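Oxalate--CoA ligase (Arabidopsis thaliana, PDB 5IE2) is an AMP-binding enzyme of the ANL clan, with a C-terminal domain of its own family, and holds adenosine-5'-triphosphate in a pocket. Local coordinates at residues A[34-37]-A[38-42]; A[45-48]-A[49-53]. One frame throughout, in Å; residues are numbered along the deposited sequence. Where two conformers were deposited one is given.

From the N terminus, the chain leaves strand 29-32 and enters helix 33-50, and both contacts lie on that helix, in series. Contact 1 (34-37 with 38-42) closes first, over the opening turns; contact 2 (45-48 with 49-53) opens after it and takes the helix into the loop that follows. Each closes local turns, and they neither nest nor cross. Their centres are about 16 Å apart. Both set apolar side chains against helix 67-78: Leu36, Leu39 and Ile40 from contact 1, Leu47 from contact 2, which also reaches strand 104-110.

Contact 1: residues A[34-37]-A[38-42]; sequences ARLH and DLIER
Arg35 with Leu39, Leu36 with Ile40 and His37 with Glu41 meet one turn apart, a local contact near the start of helix 33-50. Four backbone bonds of the i to i+4 kind hold it, from Asp38 N to Ala34 O through Glu41 N to His37 O. Arg35 bends at chi2 (68°), which sends its chain forward along the helix, toward the next turn, and lays the guanidinium beside Leu39. The Leu39 CD2 methyl sits over the centre of that plane, 3.7 Å above it, while Arg35 NH2 bonds to Ser138 O. Arg42 NH1 comes within 4.0 Å of Arg35 NH1, the two guanidinium planes turned 70° apart; the salt bridge of Arg42 NH1 to Asp139 probably offsets the like charges. On another side of the helix, Glu41 CG makes an off-centre CH-pi contact with His37, 4.1 Å from the ring centroid. Water 1 lies over one face of that ring, toward its rim, and donates to both His37 O and Glu41 OE2, the latter at 2.6 Å. Glu41 OE2 also forms a salt bridge with Arg78. Leu36 CG touches Ile40 CD1 at 3.7 Å, and these leucine and isoleucine side chains, with Leu39, rest on Ile71 and Leu74 of helix 67-78. Polar groups outward and an apolar stripe inward make this a typical amphipathic helix.

Contact 2: residues A[45-48]-A[49-53]; sequences SRLV and SDAGI
Leu47 and Ile53 meet where helix 33-50 gives way to loop, a helix C-terminus that leaves through a glycine: Gly52 is the first residue after it with non-helical angles, its phi positive at 67°. The backbone bonds record the change. Ser49 N to Ser45 O (2.9 Å) and Asp50 N to Arg46 O (2.8 Å) are still of the i to i+4 kind. Ala51 N then makes two weak bonds, to Arg46 O and to Leu47 O, and the chain turns so that Ile53 N reaches back to Leu47 O at 3.0 Å. That last bond is nearly straight at the hydrogen, 171°, and links residues i and i+6, a measure of how far the chain turns back past the glycine. Leu47 O thus takes a firm bond from Ile53 and a weak one from Ala51.

The apolar contacts gather round the Leu47 side chain: its CB lies 4.1 Å from Ile53 CG1, and its CD2 is near Ala51 CB. Both large side chains are buried and touch Leu106 of strand 104-110; Leu47 also packs on Met72, Ala75 and Val76 of helix 67-78.

The charged pair is Arg46 with Asp50. Arg46 is bent at both chi2 and chi3, and so curls its guanidinium round to Asp50, whose OD2 comes at its edge, near its plane, with the carboxylate plane 63° away. The salt bridge is modelled with an NH1 to OD2 distance of 2.4 Å, too short to be taken literally. Arg46 NH2 has a further partner in Val144 O. An uncharged tie joins Ser49 OG to Ser153 OG.

Solvent completes the turn: water 2 donates to Val48 O at 2.7 Å and to Ile53 O at 2.9 Å.

Contact 1: residues A[34-37]-A[38-42]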
loop_
_atom_site.group_PDB
_atom_site.type_symbol
_atom_site.label_atom_id
_atom_site.label_comp_id
_atom_site.label_asym_id
_atom_site.label_seq_id
_atom_site.Cartn_x
_atom_site.Cartn_y
_atom_site.Cartn_z
ATOM N N ALA A 34 3.937 -20.592 15.418
ATOM C CA ALA A 34 4.392 -21.938 15.065
ATOM C C ALA A 34 3.406 -22.665 14.159
ATOM O O ALA A 34 3.787 -23.396 13.221
ATOM C CB ALA A 34 4.691 -22.826 16.354
ATOM N N ARG A 35 2.116 -22.489 14.450
ATOM C CA ARG A 35 1.115 -23.152 13.652
ATOM C C ARG A 35 1.140 -22.608 12.204
ATOM O O ARG A 35 1.038 -23.354 11.221
ATOM C CB ARG A 35 -0.254 -22.929 14.291
ATOM C CG ARG A 35 -1.380 -23.333 13.398
ATOM C CD ARG A 35 -1.496 -24.871 13.137
ATOM N NE ARG A 35 -2.790 -25.125 12.467
ATOM C CZ ARG A 35 -3.112 -26.262 11.839
ATOM N NH1 ARG A 35 -2.236 -27.283 11.825
ATOM N NH2 ARG A 35 -4.304 -26.385 11.240
ATOM N N LEU A 36 1.225 -21.294 12.101
ATOM C CA LEU A 36 1.216 -20.662 10.764
ATOM C C LEU A 36 2.455 -21.113 9.994
ATOM O O LEU A 36 2.391 -21.464 8.802
ATOM C CB LEU A 36 1.163 -19.144 10.943
ATOM C CG LEU A 36 1.362 -18.323 9.659
ATOM C CD1 LEU A 36 0.313 -18.712 8.637
ATOM C CD2 LEU A 36 1.344 -16.785 9.986
ATOM N N HIS A 37 3.596 -21.088 10.678
ATOM C CA HIS A 37 4.830 -21.549 10.055
ATOM C C HIS A 37 4.713 -22.965 9.498
ATOM O O HIS A 37 5.148 -23.262 8.365
ATOM C CB HIS A 37 5.983 -21.449 11.074
ATOM C CG HIS A 37 7.271 -22.012 10.568
ATOM N ND1 HIS A 37 8.125 -21.293 9.744
ATOM C CD2 HIS A 37 7.813 -23.250 10.694
ATOM C CE1 HIS A 37 9.159 -22.063 9.420
ATOM N NE2 HIS A 37 8.998 -23.247 9.992
ATOM N N ASP A 38 4.141 -23.878 10.281
ATOM C CA ASP A 38 4.006 -25.220 9.780
ATOM C C ASP A 38 2.973 -25.378 8.678
ATOM O O ASP A 38 3.184 -26.200 7.788
ATOM C CB ASP A 38 3.702 -26.180 10.924
ATOM C CG ASP A 38 4.953 -26.454 11.776
ATOM O OD1 ASP A 38 6.113 -26.162 11.316
ATOM O OD2 ASP A 38 4.781 -26.927 12.935
ATOM N N LEU A 39 1.891 -24.599 8.721
ATOM C CA LEU A 39 0.873 -24.662 7.660
ATOM C C LEU A 39 1.551 -24.220 6.335
ATOM O O LEU A 39 1.295 -24.764 5.263
ATOM C CB LEU A 39 -0.303 -23.730 7.964
ATOM C CG LEU A 39 -1.221 -24.314 9.016
ATOM C CD1 LEU A 39 -2.209 -23.263 9.481
ATOM C CD2 LEU A 39 -1.969 -25.496 8.365
ATOM N N ILE A 40 2.396 -23.215 6.470
ATOM C CA ILE A 40 3.120 -22.694 5.296
ATOM C C ILE A 40 4.114 -23.757 4.780
ATOM O O ILE A 40 4.155 -24.042 3.579
ATOM C CB ILE A 40 3.855 -21.383 5.644
ATOM C CG1 ILE A 40 2.870 -20.234 5.927
ATOM C CG2 ILE A 40 4.816 -20.972 4.500
ATOM C CD1 ILE A 40 3.542 -19.079 6.742
ATOM N N GLU A 41 4.881 -24.367 5.674
ATOM C CA GLU A 41 5.888 -25.356 5.247
ATOM C C GLU A 41 5.199 -26.512 4.522
ATOM O O GLU A 41 5.696 -27.051 3.515
ATOM C CB GLU A 41 6.657 -25.997 6.438
ATOM C CG GLU A 41 7.692 -25.151 7.090
ATOM C CD GLU A 41 8.856 -24.810 6.134
ATOM O OE1 GLU A 41 9.492 -25.717 5.557
ATOM O OE2 GLU A 41 9.081 -23.600 5.982
ATOM N N ARG A 42 4.076 -26.948 5.086
ATOM C CA ARG A 42 3.382 -28.104 4.497
ATOM C C ARG A 42 2.755 -27.776 3.150
ATOM O O ARG A 42 2.804 -28.585 2.187
ATOM C CB ARG A 42 2.309 -28.642 5.466
ATOM C CG ARG A 42 3.029 -29.235 6.693
ATOM C CD ARG A 42 2.024 -29.514 7.874
ATOM N NE ARG A 42 2.686 -29.671 9.188
ATOM C CZ ARG A 42 2.017 -29.665 10.345
ATOM N NH1 ARG A 42 0.694 -29.518 10.315
ATOM N NH2 ARG A 42 2.639 -29.789 11.529
HETATM O O HOH W 1 7.215 -21.918 6.675
#

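Contact 2: residues A[45-48]-A[49-53]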
loop_
_atom_site.group_PDB
_atom_site.type_symbol
_atom_site.label_atom_id
_atom_site.label_comp_id
_atom_site.label_asym_id
_atom_site.label_seq_id
_atom_site.Cartn_x
_atom_site.Cartn_y
_atom_site.Cartn_z
ATOM N N SER A 45 5.464 -27.627 0.611
ATOM C CA SER A 45 5.818 -28.995 0.236
ATOM C C SER A 45 4.862 -29.557 -0.802
ATOM O O SER A 45 5.303 -30.232 -1.760
ATOM C CB SER A 45 5.832 -29.901 1.456
ATOM O OG SER A 45 7.043 -29.708 2.148
ATOM N N ARG A 46 3.562 -29.286 -0.618
ATOM C CA ARG A 46 2.610 -29.745 -1.607
ATOM C C ARG A 46 2.809 -29.028 -2.956
ATOM O O ARG A 46 2.670 -29.648 -4.025
ATOM C CB ARG A 46 1.182 -29.545 -1.112
ATOM C CG ARG A 46 0.900 -30.408 0.104
ATOM C CD ARG A 46 0.311 -31.729 -0.308
ATOM N NE ARG A 46 -1.119 -31.569 -0.605
ATOM C CZ ARG A 46 -1.742 -32.078 -1.668
ATOM N NH1 ARG A 46 -1.069 -32.812 -2.548
ATOM N NH2 ARG A 46 -3.052 -31.877 -1.836
ATOM N N LEU A 47 3.071 -27.728 -2.924
ATOM C CA LEU A 47 3.321 -27.012 -4.202
ATOM C C LEU A 47 4.498 -27.640 -4.974
ATOM O O LEU A 47 4.427 -27.831 -6.200
ATOM C CB LEU A 47 3.641 -25.523 -3.946
ATOM C CG LEU A 47 2.475 -24.687 -3.409
ATOM C CD1 LEU A 47 2.945 -23.232 -3.139
ATOM C CD2 LEU A 47 1.359 -24.688 -4.470
ATOM N N VAL A 48 5.584 -27.941 -4.263
ATOM C CA VAL A 48 6.747 -28.501 -4.940
ATOM C C VAL A 48 6.490 -29.947 -5.404
ATOM O O VAL A 48 6.749 -30.276 -6.553
ATOM C CB VAL A 48 7.994 -28.454 -4.027
ATOM C CG1 VAL A 48 9.204 -29.103 -4.695
ATOM C CG2 VAL A 48 8.330 -27.015 -3.674
ATOM N N SER A 49 5.985 -30.800 -4.518
ATOM C CA SER A 49 5.855 -32.237 -4.815
ATOM C C SER A 49 4.687 -32.572 -5.717
ATOM O O SER A 49 4.756 -33.512 -6.488
ATOM C CB SER A 49 5.663 -33.046 -3.534
ATOM O OG SER A 49 6.818 -32.947 -2.709
ATOM N N ASP A 50 3.588 -31.854 -5.563
ATOM C CA ASP A 50 2.347 -32.257 -6.210
ATOM C C ASP A 50 1.861 -31.296 -7.278
ATOM O O ASP A 50 1.108 -31.697 -8.181
ATOM C CB ASP A 50 1.250 -32.439 -5.162
ATOM C CG ASP A 50 1.607 -33.527 -4.126
ATOM O OD1 ASP A 50 2.225 -34.551 -4.515
ATOM O OD2 ASP A 50 1.274 -33.375 -2.934
ATOM N N ALA A 51 2.279 -30.036 -7.199
ATOM C CA ALA A 51 1.862 -29.039 -8.192
ATOM C C ALA A 51 3.013 -28.699 -9.125
ATOM O O ALA A 51 2.876 -27.876 -10.029
ATOM C CB ALA A 51 1.300 -27.757 -7.497
ATOM N N GLY A 52 4.164 -29.323 -8.899
ATOM C CA GLY A 52 5.302 -29.161 -9.787
ATOM C C GLY A 52 5.946 -27.778 -9.816
ATOM O O GLY A 52 6.552 -27.392 -10.797
ATOM N N ILE A 53 5.813 -27.018 -8.741
ATOM C CA ILE A 53 6.380 -25.674 -8.701
ATOM C C ILE A 53 7.918 -25.738 -8.501
ATOM O O ILE A 53 8.426 -26.336 -7.559
ATOM C CB ILE A 53 5.713 -24.844 -7.580
ATOM C CG1 ILE A 53 4.215 -24.686 -7.881
ATOM C CG2 ILE A 53 6.366 -23.474 -7.415
ATOM C CD1 ILE A 53 3.901 -24.172 -9.300
HETATM O O HOH W 2 8.630 -29.133 -8.186
#